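Local atomic coordinates of bifunctional protein PutA (Bdellovibrio bacteriovorus, PDB entry 5UR2), a protein that probably carries out both steps of proline breakdown, oxidising proline with a flavin and then glutamate semialdehyde to glutamate with NAD. Residues E281-L286 and K339-N344; A332-C337 and A361-Y366; V663-E668 and E699-Y704; K840-L845 and D864-A869; K870-E875 and A882-K887. All coordinates share one frame; numbering follows the deposited sequence.

Contact 1 (E281-L286 and K339-N344); sequences EDVKSL and KYLLEN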
# COMPACT_ATOMS: atom_id res chain seq x y z
N GLU B 281 -13.76 34.77 32.31
CA GLU B 281 -12.99 34.63 33.55
C GLU B 281 -11.93 35.72 33.67
O GLU B 281 -11.71 36.24 34.77
CB GLU B 281 -12.37 33.24 33.63
CG GLU B 281 -13.37 32.16 34.03
CD GLU B 281 -12.88 30.75 33.70
OE1 GLU B 281 -12.87 30.36 32.51
OE2 GLU B 281 -12.50 30.04 34.65
N ASP B 282 -11.28 36.08 32.56
CA ASP B 282 -10.31 37.18 32.59
C ASP B 282 -10.97 38.51 32.91
O ASP B 282 -10.38 39.35 33.60
CB ASP B 282 -9.54 37.30 31.27
CG ASP B 282 -8.55 36.16 31.05
OD1 ASP B 282 -8.09 35.52 32.03
OD2 ASP B 282 -8.22 35.90 29.87
N VAL B 283 -12.18 38.75 32.38
CA VAL B 283 -12.89 39.99 32.70
C VAL B 283 -13.17 40.08 34.20
O VAL B 283 -12.96 41.12 34.83
CB VAL B 283 -14.20 40.07 31.89
CG1 VAL B 283 -15.14 41.15 32.46
CG2 VAL B 283 -13.92 40.30 30.40
N LYS B 284 -13.62 38.98 34.79
CA LYS B 284 -13.88 38.99 36.22
C LYS B 284 -12.58 39.19 36.99
O LYS B 284 -12.54 39.90 38.00
CB LYS B 284 -14.58 37.69 36.63
CG LYS B 284 -16.01 37.61 36.08
CD LYS B 284 -16.57 36.19 36.06
CE LYS B 284 -17.18 35.84 37.42
NZ LYS B 284 -16.33 34.98 38.28
N SER B 285 -11.50 38.56 36.52
CA SER B 285 -10.23 38.63 37.21
C SER B 285 -9.64 40.04 37.13
O SER B 285 -9.13 40.57 38.12
CB SER B 285 -9.30 37.57 36.63
OG SER B 285 -8.03 37.63 37.23
N LEU B 286 -9.74 40.68 35.96
CA LEU B 286 -9.28 42.07 35.82
C LEU B 286 -10.11 43.03 36.66
O LEU B 286 -9.59 44.06 37.11
CB LEU B 286 -9.31 42.48 34.35
CG LEU B 286 -8.19 41.93 33.46
CD1 LEU B 286 -8.53 42.13 31.98
CD2 LEU B 286 -6.90 42.65 33.78
N LYS B 339 -21.95 43.41 29.83
CA LYS B 339 -22.82 43.66 30.97
C LYS B 339 -22.02 43.67 32.27
O LYS B 339 -22.22 44.55 33.12
CB LYS B 339 -23.94 42.62 31.02
N TYR B 340 -21.08 42.73 32.42
CA TYR B 340 -20.31 42.64 33.66
C TYR B 340 -19.46 43.89 33.88
O TYR B 340 -19.46 44.47 34.97
CB TYR B 340 -19.43 41.38 33.65
CG TYR B 340 -18.82 41.08 35.01
CD1 TYR B 340 -19.52 40.33 35.95
CD2 TYR B 340 -17.56 41.55 35.35
CE1 TYR B 340 -18.98 40.06 37.20
CE2 TYR B 340 -17.01 41.28 36.59
CZ TYR B 340 -17.72 40.55 37.52
OH TYR B 340 -17.16 40.28 38.75
N LEU B 341 -18.73 44.32 32.85
CA LEU B 341 -17.91 45.53 32.97
C LEU B 341 -18.77 46.75 33.27
O LEU B 341 -18.41 47.58 34.11
CB LEU B 341 -17.11 45.74 31.68
CG LEU B 341 -16.05 44.68 31.36
CD1 LEU B 341 -15.68 44.69 29.88
CD2 LEU B 341 -14.80 44.88 32.21
N LEU B 342 -19.93 46.88 32.60
CA LEU B 342 -20.83 47.99 32.89
C LEU B 342 -21.32 47.93 34.33
O LEU B 342 -21.36 48.96 35.03
CB LEU B 342 -22.02 47.95 31.93
CG LEU B 342 -21.68 48.35 30.50
CD1 LEU B 342 -22.89 48.10 29.59
CD2 LEU B 342 -21.24 49.83 30.49
N GLU B 343 -21.66 46.73 34.81
CA GLU B 343 -22.09 46.56 36.19
C GLU B 343 -21.05 47.06 37.17
O GLU B 343 -21.40 47.51 38.27
CB GLU B 343 -22.38 45.09 36.45
CG GLU B 343 -23.00 44.84 37.77
CD GLU B 343 -24.43 45.32 37.80
OE1 GLU B 343 -25.21 44.92 36.89
OE2 GLU B 343 -24.76 46.10 38.71
N ASN B 344 -19.77 47.06 36.77
CA ASN B 344 -18.65 47.42 37.63
C ASN B 344 -17.93 48.66 37.12
O ASN B 344 -16.74 48.84 37.37
CB ASN B 344 -17.66 46.26 37.74
CG ASN B 344 -18.19 45.11 38.56
OD1 ASN B 344 -18.11 45.15 39.78
ND2 ASN B 344 -18.65 44.04 37.91
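The ring of Tyr340 is covered on one face by Lys284 and on the other by Asn344. Lys284 CG lies 3.9 Å from the centroid of the Tyr340 ring and 20° off its normal, a CH-pi contact displaced toward the hydroxyl-bearing end, since its nearest ring atom is Tyr340 CZ at 3.7 Å. The lysine runs across the ring at roughly a right angle. On the opposite face Asn344 brings its ND2 near the rim, where it donates to Tyr340 O over 3.1 Å, so the residue that follows the helix is tied back to the tyrosine's own carbonyl. Val283 CG1 meets the ring obliquely, 3.8 Å from Tyr340 CD2. With CG1 set anti to the backbone N (chi1 165°), Val283 also touches Leu341 CD2 at 3.8 Å, the two side chains crossing nearly at right angles. Leu341 CB does not aim at helix 279-293; the end of the side chain makes the reach.

These helices follow the fourth and fifth strands of the proline dehydrogenase (beta-alpha)8 barrel, and their segments run only 10° from parallel. Val283 and Leu341 turn inward, Val283 onto Ile272 and Leu341 onto Pro350, while Tyr340 and Lys284 lie farther out. Everything that passes between 281-286 and 339-344 is therefore apolar or CH-pi in kind; Lys284 contributes its CG methylene to the contact, not its charge.

Contact 2 (A332-C337 and A361-Y366); sequences ANYELC and AACMLY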
# COMPACT_ATOMS: atom_id res chain seq x y z
N ALA B 332 -22.56 36.24 21.99
CA ALA B 332 -23.22 36.09 23.28
C ALA B 332 -22.25 36.34 24.42
O ALA B 332 -22.60 36.99 25.42
CB ALA B 332 -23.85 34.70 23.41
N ASN B 333 -21.03 35.82 24.29
CA ASN B 333 -20.01 36.06 25.31
C ASN B 333 -19.62 37.54 25.36
O ASN B 333 -19.35 38.07 26.44
CB ASN B 333 -18.79 35.18 25.03
CG ASN B 333 -17.81 35.20 26.17
OD1 ASN B 333 -18.11 34.70 27.26
ND2 ASN B 333 -16.64 35.77 25.94
N TYR B 334 -19.58 38.21 24.20
CA TYR B 334 -19.31 39.64 24.19
C TYR B 334 -20.34 40.38 25.04
O TYR B 334 -19.98 41.20 25.90
CB TYR B 334 -19.32 40.18 22.76
CG TYR B 334 -18.80 41.60 22.61
CD1 TYR B 334 -19.54 42.70 23.04
CD2 TYR B 334 -17.57 41.83 22.01
CE1 TYR B 334 -19.05 44.00 22.91
CE2 TYR B 334 -17.07 43.11 21.86
CZ TYR B 334 -17.81 44.20 22.31
OH TYR B 334 -17.29 45.46 22.16
N GLU B 335 -21.62 40.09 24.82
CA GLU B 335 -22.65 40.79 25.57
C GLU B 335 -22.58 40.47 27.06
O GLU B 335 -22.74 41.36 27.90
CB GLU B 335 -24.03 40.48 24.96
CG GLU B 335 -24.18 41.09 23.57
CD GLU B 335 -25.56 40.93 22.92
OE1 GLU B 335 -26.56 40.63 23.61
OE2 GLU B 335 -25.64 41.10 21.69
N LEU B 336 -22.27 39.22 27.40
CA LEU B 336 -22.11 38.85 28.80
C LEU B 336 -20.95 39.62 29.44
O LEU B 336 -21.08 40.16 30.55
CB LEU B 336 -21.89 37.33 28.91
CG LEU B 336 -21.59 36.75 30.29
CD1 LEU B 336 -22.89 36.71 31.14
CD2 LEU B 336 -20.95 35.37 30.22
N CYS B 337 -19.80 39.67 28.75
CA CYS B 337 -18.67 40.45 29.25
C CYS B 337 -19.02 41.93 29.37
O CYS B 337 -18.67 42.59 30.36
CB CYS B 337 -17.46 40.26 28.34
SG CYS B 337 -16.73 38.61 28.45
N ALA B 361 -26.17 47.97 19.95
CA ALA B 361 -27.48 48.27 20.55
C ALA B 361 -27.65 47.59 21.90
O ALA B 361 -28.24 48.16 22.82
CB ALA B 361 -28.61 47.85 19.60
N ALA B 362 -27.15 46.36 22.04
CA ALA B 362 -27.21 45.68 23.33
C ALA B 362 -26.40 46.44 24.38
O ALA B 362 -26.88 46.68 25.49
CB ALA B 362 -26.69 44.25 23.19
N CYS B 363 -25.19 46.87 24.03
CA CYS B 363 -24.40 47.65 24.97
C CYS B 363 -25.15 48.92 25.40
O CYS B 363 -25.17 49.26 26.59
CB CYS B 363 -23.06 48.01 24.35
SG CYS B 363 -21.94 46.59 24.13
N MET B 364 -25.78 49.61 24.45
CA MET B 364 -26.48 50.84 24.79
C MET B 364 -27.56 50.58 25.82
O MET B 364 -27.71 51.34 26.79
CB MET B 364 -27.10 51.47 23.55
CG MET B 364 -26.12 52.05 22.56
SD MET B 364 -26.96 52.58 21.06
CE MET B 364 -25.56 53.18 20.12
N LEU B 365 -28.34 49.52 25.62
CA LEU B 365 -29.46 49.22 26.51
C LEU B 365 -28.96 48.78 27.88
O LEU B 365 -29.46 49.25 28.92
CB LEU B 365 -30.36 48.15 25.89
CG LEU B 365 -31.62 48.66 25.21
CD1 LEU B 365 -32.56 49.28 26.23
CD2 LEU B 365 -31.24 49.69 24.18
N TYR B 366 -27.96 47.90 27.91
CA TYR B 366 -27.39 47.45 29.17
C TYR B 366 -26.88 48.64 29.97
O TYR B 366 -27.07 48.71 31.20
CB TYR B 366 -26.26 46.44 28.92
CG TYR B 366 -26.70 45.13 28.26
CD1 TYR B 366 -27.95 44.57 28.50
CD2 TYR B 366 -25.86 44.49 27.37
CE1 TYR B 366 -28.34 43.36 27.87
CE2 TYR B 366 -26.24 43.30 26.73
CZ TYR B 366 -27.47 42.73 26.99
OH TYR B 366 -27.81 41.55 26.34
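Glu335 OE1 is held by two groups: the hydroxyl of Tyr366 donates to it over 3.1 Å between OH and OE1, and Arg358 forms a salt bridge to it through NH2. The tyrosine comes in on the anti side of the carboxylate, 29° out of its plane, and its ring is steeply inclined to the carboxylate. Glu335 leaves helix 327-343 with CG anti to the carbonyl carbon (chi1 -68°) and stays extended, which lays the carboxylate over the methyl group of Ala362: Glu335 CD is 3.5 Å from Ala362 CB. Farther back along the same side chain, Glu335 CB sits at the edge of the Tyr366 ring, 4.0 Å from Tyr366 CE2.

The two helices are neighbours around the outside of the proline dehydrogenase TIM barrel, following its fifth and sixth strands, and their short segments cross at -23° with axes 10.2 Å apart. Toward the barrel strands the contact changes character. Cys363 SG approaches the Tyr334 ring edge-on, near the ring plane, and lies 4.1 Å from Tyr334 CE1, a sulfur-aromatic contact. Both side chains pack on Phe352 of strand 349-353, and the Tyr334 hydroxyl is hydrogen-bonded to Leu301 O at the end of another barrel strand. The side chain of Tyr334 comes to about 6 Å from the N-propargylglycine-modified flavin. On the outward side, Tyr366 rests against Ile10 of helix 6-22, which covers this part of the barrel.

Contact 3 (V663-E668 and E699-Y704); sequences VMKPAE and EEVGEY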
# COMPACT_ATOMS: atom_id res chain seq x y z
N VAL B 663 18.90 -6.51 18.72
CA VAL B 663 20.04 -6.13 19.54
C VAL B 663 20.29 -4.65 19.24
O VAL B 663 20.62 -4.30 18.10
CB VAL B 663 21.29 -6.96 19.24
CG1 VAL B 663 22.43 -6.48 20.15
CG2 VAL B 663 21.00 -8.44 19.41
N MET B 664 20.11 -3.79 20.23
CA MET B 664 20.31 -2.37 20.01
C MET B 664 21.64 -1.95 20.64
O MET B 664 21.94 -2.30 21.78
CB MET B 664 19.14 -1.54 20.56
CG MET B 664 18.87 -1.69 22.05
SD MET B 664 17.70 -0.41 22.56
CE MET B 664 16.88 -1.19 23.93
N LYS B 665 22.44 -1.23 19.84
CA LYS B 665 23.75 -0.70 20.20
C LYS B 665 23.63 0.82 20.19
O LYS B 665 23.80 1.45 19.14
CB LYS B 665 24.80 -1.18 19.20
CG LYS B 665 26.18 -1.40 19.79
CD LYS B 665 26.77 -0.14 20.39
CE LYS B 665 27.15 0.85 19.31
NZ LYS B 665 27.76 2.10 19.86
N PRO B 666 23.34 1.45 21.31
CA PRO B 666 23.15 2.90 21.32
C PRO B 666 24.48 3.64 21.19
O PRO B 666 25.56 3.10 21.43
CB PRO B 666 22.51 3.16 22.69
CG PRO B 666 23.14 2.07 23.57
CD PRO B 666 23.25 0.85 22.66
N ALA B 667 24.37 4.91 20.81
CA ALA B 667 25.54 5.79 20.74
C ALA B 667 26.12 6.05 22.13
O ALA B 667 25.39 6.25 23.10
CB ALA B 667 25.14 7.11 20.08
N GLU B 668 27.46 6.08 22.22
CA GLU B 668 28.10 6.28 23.52
C GLU B 668 27.74 7.63 24.14
O GLU B 668 27.83 7.80 25.36
CB GLU B 668 29.64 6.19 23.40
CG GLU B 668 30.20 6.92 22.19
CD GLU B 668 31.72 6.80 22.06
OE1 GLU B 668 32.19 5.66 21.88
OE2 GLU B 668 32.43 7.85 22.12
N GLU B 699 32.88 0.61 16.76
CA GLU B 699 33.84 -0.15 15.99
C GLU B 699 34.08 -1.54 16.58
O GLU B 699 34.73 -2.37 15.94
CB GLU B 699 35.16 0.63 15.85
CG GLU B 699 36.06 0.60 17.08
CD GLU B 699 35.87 1.80 17.99
OE1 GLU B 699 36.78 2.05 18.82
OE2 GLU B 699 34.82 2.49 17.89
N GLU B 700 33.54 -1.82 17.77
CA GLU B 700 33.76 -3.09 18.43
C GLU B 700 32.51 -3.96 18.37
O GLU B 700 32.45 -4.90 17.57
CB GLU B 700 34.16 -2.89 19.90
CG GLU B 700 34.73 -4.13 20.56
CD GLU B 700 35.22 -3.88 21.98
OE1 GLU B 700 35.19 -2.71 22.44
OE2 GLU B 700 35.68 -4.85 22.63
N VAL B 701 31.52 -3.68 19.23
CA VAL B 701 30.34 -4.54 19.28
C VAL B 701 29.33 -4.16 18.21
O VAL B 701 28.52 -5.00 17.79
CB VAL B 701 29.71 -4.54 20.68
CG1 VAL B 701 30.65 -5.20 21.69
CG2 VAL B 701 29.32 -3.13 21.13
N GLY B 702 29.33 -2.90 17.76
CA GLY B 702 28.50 -2.54 16.62
C GLY B 702 28.93 -3.27 15.37
O GLY B 702 28.10 -3.82 14.64
N GLU B 703 30.23 -3.27 15.09
CA GLU B 703 30.77 -4.05 13.99
C GLU B 703 30.42 -5.52 14.13
O GLU B 703 30.02 -6.18 13.16
CB GLU B 703 32.29 -3.87 13.92
CG GLU B 703 32.96 -4.58 12.74
CD GLU B 703 32.82 -3.85 11.41
OE1 GLU B 703 32.28 -2.72 11.40
OE2 GLU B 703 33.26 -4.40 10.38
N TYR B 704 30.52 -6.04 15.36
CA TYR B 704 30.29 -7.47 15.58
C TYR B 704 28.85 -7.86 15.23
O TYR B 704 28.63 -8.90 14.59
CB TYR B 704 30.61 -7.83 17.03
CG TYR B 704 30.62 -9.32 17.32
CD1 TYR B 704 29.45 -9.96 17.70
CD2 TYR B 704 31.80 -10.07 17.22
CE1 TYR B 704 29.44 -11.32 17.96
CE2 TYR B 704 31.80 -11.45 17.49
CZ TYR B 704 30.60 -12.06 17.86
OH TYR B 704 30.53 -13.40 18.14
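Lys665 and Val701 meet where a strand of the Rossmann-type domain of the aldehyde dehydrogenase half packs against helix 698-707. Strand 661-665 pairs in parallel with strands 623-638 and 691-693, and the chain returns through helix 671-684 and strand 691-693 before entering the helix of this contact. Lys665 carries the largest share of the buried surface, and it does so with its methylenes. Its CG lies 3.8 Å from Val701 CG2, and its CD 4.0 Å from the same methyl, the two side chains crossing at about a right angle. With chi1 of Val701 at -66°, CG2 falls between the backbone N and the carbonyl carbon and is turned to the lysine. Val701 is also packed on Leu694 and on Ala535 of helix 532-549.

Gly702 is the closest backbone neighbour. Its CA comes within 6.2 Å of Lys665 CA, and its amide nitrogen stands 4.0 Å from Lys665 CG, so the aliphatic chain of the lysine lies directly against the helix backbone. The helix has a wider pi-type turn at 699-702, and the lysine lies against its last two residues.

Beyond CG the lysine chain is bent at chi2 (-61°) and chi3 (-70°), which carries the ammonium group past the helix and back toward Pro666. There it is held by backbone oxygens, Gly696 O and Pro666 O; Lys665 NZ sits 2.9 Å from Pro666 O, well above the plane of that carbonyl.

Contact 4 (K840-L845 and D864-A869); sequences KNHKLL and DVPGDA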
# COMPACT_ATOMS: atom_id res chain seq x y z
N LYS B 840 39.53 31.68 6.87
CA LYS B 840 40.63 32.03 5.99
C LYS B 840 40.20 32.13 4.53
O LYS B 840 40.95 32.69 3.72
CB LYS B 840 41.77 31.02 6.14
CG LYS B 840 42.34 30.99 7.56
CD LYS B 840 43.38 29.91 7.71
CE LYS B 840 44.00 29.92 9.09
NZ LYS B 840 45.12 28.93 9.20
N ASN B 841 39.04 31.58 4.18
CA ASN B 841 38.59 31.51 2.80
C ASN B 841 37.36 32.35 2.50
O ASN B 841 37.16 32.71 1.34
CB ASN B 841 38.30 30.06 2.38
CG ASN B 841 39.54 29.18 2.38
OD1 ASN B 841 40.59 29.57 1.89
ND2 ASN B 841 39.41 27.98 2.93
N HIS B 842 36.52 32.65 3.48
CA HIS B 842 35.23 33.25 3.18
C HIS B 842 34.93 34.40 4.13
O HIS B 842 35.39 34.42 5.27
CB HIS B 842 34.09 32.22 3.25
CG HIS B 842 34.39 30.94 2.52
ND1 HIS B 842 34.77 30.91 1.19
CD2 HIS B 842 34.34 29.65 2.92
CE1 HIS B 842 34.96 29.66 0.82
NE2 HIS B 842 34.71 28.87 1.85
N LYS B 843 34.13 35.35 3.64
CA LYS B 843 33.72 36.49 4.43
C LYS B 843 32.87 36.05 5.61
O LYS B 843 31.88 35.34 5.44
CB LYS B 843 32.94 37.48 3.56
CG LYS B 843 32.40 38.70 4.31
CD LYS B 843 31.60 39.61 3.37
CE LYS B 843 31.16 40.88 4.06
NZ LYS B 843 30.98 42.00 3.10
N LEU B 844 33.28 36.45 6.81
CA LEU B 844 32.54 36.13 8.02
C LEU B 844 31.48 37.20 8.24
O LEU B 844 31.81 38.37 8.47
CB LEU B 844 33.49 36.03 9.22
CG LEU B 844 32.73 35.73 10.51
CD1 LEU B 844 32.11 34.36 10.40
CD2 LEU B 844 33.63 35.83 11.74
N LEU B 845 30.20 36.80 8.20
CA LEU B 845 29.10 37.74 8.42
C LEU B 845 28.73 37.86 9.89
O LEU B 845 28.22 38.91 10.29
CB LEU B 845 27.84 37.36 7.63
CG LEU B 845 27.92 37.45 6.10
CD1 LEU B 845 26.62 37.00 5.47
CD2 LEU B 845 28.31 38.86 5.64
N ASP B 864 28.63 35.12 0.77
CA ASP B 864 29.18 35.00 -0.58
C ASP B 864 30.05 33.76 -0.73
O ASP B 864 31.10 33.80 -1.37
CB ASP B 864 29.97 36.25 -0.98
CG ASP B 864 29.08 37.36 -1.50
OD1 ASP B 864 28.45 37.15 -2.56
OD2 ASP B 864 29.03 38.44 -0.88
N VAL B 865 29.60 32.65 -0.15
CA VAL B 865 30.34 31.39 -0.27
C VAL B 865 30.10 30.82 -1.66
O VAL B 865 28.94 30.75 -2.11
CB VAL B 865 29.89 30.41 0.81
CG1 VAL B 865 30.73 29.13 0.77
CG2 VAL B 865 29.96 31.06 2.19
N PRO B 866 31.15 30.42 -2.38
CA PRO B 866 30.94 29.75 -3.67
C PRO B 866 30.21 28.43 -3.46
O PRO B 866 30.42 27.73 -2.47
CB PRO B 866 32.37 29.53 -4.20
CG PRO B 866 33.20 30.60 -3.52
CD PRO B 866 32.57 30.72 -2.13
N GLY B 867 29.35 28.09 -4.42
CA GLY B 867 28.55 26.89 -4.31
C GLY B 867 29.37 25.62 -4.26
O GLY B 867 28.94 24.62 -3.68
N ASP B 868 30.57 25.65 -4.84
CA ASP B 868 31.41 24.46 -4.90
C ASP B 868 32.46 24.43 -3.79
O ASP B 868 33.24 23.48 -3.73
CB ASP B 868 32.09 24.38 -6.27
CG ASP B 868 33.07 25.52 -6.53
OD1 ASP B 868 33.14 26.48 -5.72
OD2 ASP B 868 33.77 25.47 -7.56
N ALA B 869 32.46 25.42 -2.89
CA ALA B 869 33.41 25.46 -1.79
C ALA B 869 33.19 24.30 -0.82
O ALA B 869 32.06 23.83 -0.63
CB ALA B 869 33.30 26.78 -1.03
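His842 holds its imidazole ring square to the side chain of Val865, which points one methyl straight at the ring face. Val865 CG1 is 4.2 Å from the centroid of the His842 ring and only 9° off its normal, a CH-pi contact over the middle of the ring. On the opposite face lies Asn841 CB, also above the centre, so the ring is sandwiched between its own chain neighbour and the valine. Pro866 and Ala869 come in obliquely at the nitrogen-bearing end: His842 CE1 is 3.9 Å from Pro866 CD and 3.8 Å from Ala869 CB. Chi1 of His842 (-48°) places CG anti to the carbonyl carbon and sends the ring across to the loop.

His842 occupies the junction between helix 825-841 and strand 843-847, which pairs antiparallel with strand 860-863 in the second large sheet of the aldehyde dehydrogenase half. The opposing residues follow strand 860-863 directly: Val865 still bonds through its backbone to Val883 of the next strand, and the chain then folds into a type I beta turn from Pro866 to Ala869, closed by Ala869 N to Pro866 O at 3.1 Å. The turn brings Ala869 back beside Pro866, which is why two residues three apart reach the same ring carbon. Farther in, Phe862 and Leu871 also touch the histidine, while Val865 packs on Leu871 and Ala872.

Contact 5 (K870-E875 and A882-K887); sequences KLAQAE and AVIRAK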
# COMPACT_ATOMS: atom_id res chain seq x y z
N LYS B 870 34.28 23.87 -0.19
CA LYS B 870 34.20 22.78 0.78
C LYS B 870 33.17 23.09 1.87
O LYS B 870 32.38 22.22 2.26
CB LYS B 870 35.58 22.51 1.37
CG LYS B 870 35.64 21.39 2.40
CD LYS B 870 37.02 21.36 3.09
CE LYS B 870 37.17 20.20 4.06
NZ LYS B 870 38.56 20.15 4.63
N LEU B 871 33.14 24.34 2.34
CA LEU B 871 32.18 24.74 3.36
C LEU B 871 30.75 24.50 2.90
O LEU B 871 29.88 24.20 3.73
CB LEU B 871 32.38 26.21 3.73
CG LEU B 871 31.37 26.83 4.70
CD1 LEU B 871 31.46 26.19 6.06
CD2 LEU B 871 31.62 28.32 4.81
N ALA B 872 30.50 24.61 1.60
CA ALA B 872 29.17 24.46 1.01
C ALA B 872 28.90 23.06 0.47
O ALA B 872 27.89 22.88 -0.22
CB ALA B 872 28.97 25.49 -0.09
N GLN B 873 29.76 22.07 0.76
CA GLN B 873 29.66 20.69 0.26
C GLN B 873 29.75 19.64 1.36
O GLN B 873 28.98 18.67 1.34
CB GLN B 873 30.76 20.42 -0.82
CG GLN B 873 30.56 21.14 -2.16
CD GLN B 873 29.39 20.56 -2.97
OE1 GLN B 873 29.08 19.37 -2.90
NE2 GLN B 873 28.71 21.43 -3.72
N ALA B 874 30.68 19.79 2.31
CA ALA B 874 30.87 18.80 3.37
C ALA B 874 29.94 19.08 4.53
O ALA B 874 29.79 20.23 4.96
CB ALA B 874 32.33 18.81 3.85
N GLU B 875 29.30 18.03 5.05
CA GLU B 875 28.37 18.20 6.16
C GLU B 875 29.16 18.49 7.43
O GLU B 875 30.15 17.83 7.72
CB GLU B 875 27.50 16.95 6.36
CG GLU B 875 26.47 17.08 7.50
CD GLU B 875 25.66 15.81 7.72
OE1 GLU B 875 26.27 14.71 7.71
OE2 GLU B 875 24.41 15.89 7.92
N ALA B 882 26.51 28.58 5.44
CA ALA B 882 27.10 29.21 4.27
C ALA B 882 26.00 29.90 3.48
O ALA B 882 25.09 29.23 2.97
CB ALA B 882 27.83 28.18 3.40
N VAL B 883 26.06 31.23 3.38
CA VAL B 883 25.13 32.00 2.56
C VAL B 883 25.71 32.11 1.15
O VAL B 883 26.85 32.56 0.97
CB VAL B 883 24.89 33.40 3.16
CG1 VAL B 883 23.96 34.20 2.26
CG2 VAL B 883 24.29 33.30 4.54
N ILE B 884 24.95 31.67 0.15
CA ILE B 884 25.44 31.56 -1.22
C ILE B 884 24.60 32.45 -2.12
O ILE B 884 23.36 32.41 -2.07
CB ILE B 884 25.38 30.11 -1.73
CG1 ILE B 884 26.12 29.17 -0.78
CG2 ILE B 884 25.98 30.01 -3.13
CD1 ILE B 884 25.88 27.69 -1.09
N ARG B 885 25.26 33.22 -2.98
CA ARG B 885 24.54 34.13 -3.86
C ARG B 885 24.10 33.40 -5.12
O ARG B 885 24.81 32.53 -5.63
CB ARG B 885 25.42 35.32 -4.21
CG ARG B 885 24.63 36.54 -4.64
CD ARG B 885 25.57 37.64 -5.08
NE ARG B 885 26.19 38.30 -3.93
CZ ARG B 885 25.74 39.43 -3.40
NH1 ARG B 885 24.67 40.03 -3.91
NH2 ARG B 885 26.37 39.97 -2.37
N ALA B 886 22.90 33.73 -5.62
CA ALA B 886 22.40 33.19 -6.87
C ALA B 886 21.84 34.31 -7.72
O ALA B 886 21.16 35.20 -7.21
CB ALA B 886 21.34 32.11 -6.65
N LYS B 887 22.17 34.30 -9.02
CA LYS B 887 21.68 35.33 -9.93
C LYS B 887 20.18 35.19 -10.18
O LYS B 887 19.48 36.19 -10.32
CB LYS B 887 22.45 35.29 -11.26
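Leu871 lays CG and one methyl, CD2, against Ala882 CB, both at 4.0 Å. The leucine belongs to the long connection between strands 860-863 and 880-886, parallel neighbours in the mixed sheet of the aldehyde dehydrogenase half. This connection contains a short 3-10 segment at 870-871 and puts its apolar residues against the strand it leads into.

One residue on, Ala872 CB meets Ile884 CD1 at 3.9 Å. Ala882 and Ile884 alternate with Val883 along the strand and so present their side chains to the same side, toward the loop, whereas Val883 packs on Tyr793 and Val797 of helix 790-806. Ile884 reaches out through its longer branch: CG1 is anti to the carbonyl carbon (chi1 -54°) and CD1 continues extended (chi2 169°), delivering the terminal methyl to Ala872. Leu871 has further apolar neighbours in Phe862 and Ile876, and Ile884 has Ile895 of helix 889-896, so the contact is one part of a buried hydrophobic layer on this side of the sheet.

Around it, side chains engage backbone oxygens. Lys750 NZ is hydrogen-bonded to the carbonyl oxygens of Leu871 and Ala874, and Gln873 NE2 to those of Gly867 and Ser898. Within the loop Lys870 O accepts from two successive amides, Gln873 N and Ala874 N, each at 3.0 Å.

How the contacts relate
Contacts 1 and 2 belong to the proline dehydrogenase barrel and share helix 327-343, which meets helix 279-293 in contact 1 and helix 357-369 in contact 2; their segments alternate along the chain. Their centres lie 12 Å apart, and Val283 CG2 touches Cys337 SG at 3.8 Å. Contacts 3, 4 and 5 come later, in the aldehyde dehydrogenase half, with centres about 57 to 68 Å from the first two. Contacts 4 and 5 reach the same sheet, only 7 Å apart between centres, joined by a salt bridge from Asp864 OD1 to Arg885 NE (2.9 Å). Contact 3 packs a helix on a strand of a different sheet. The two groups thus sample both catalytic halves.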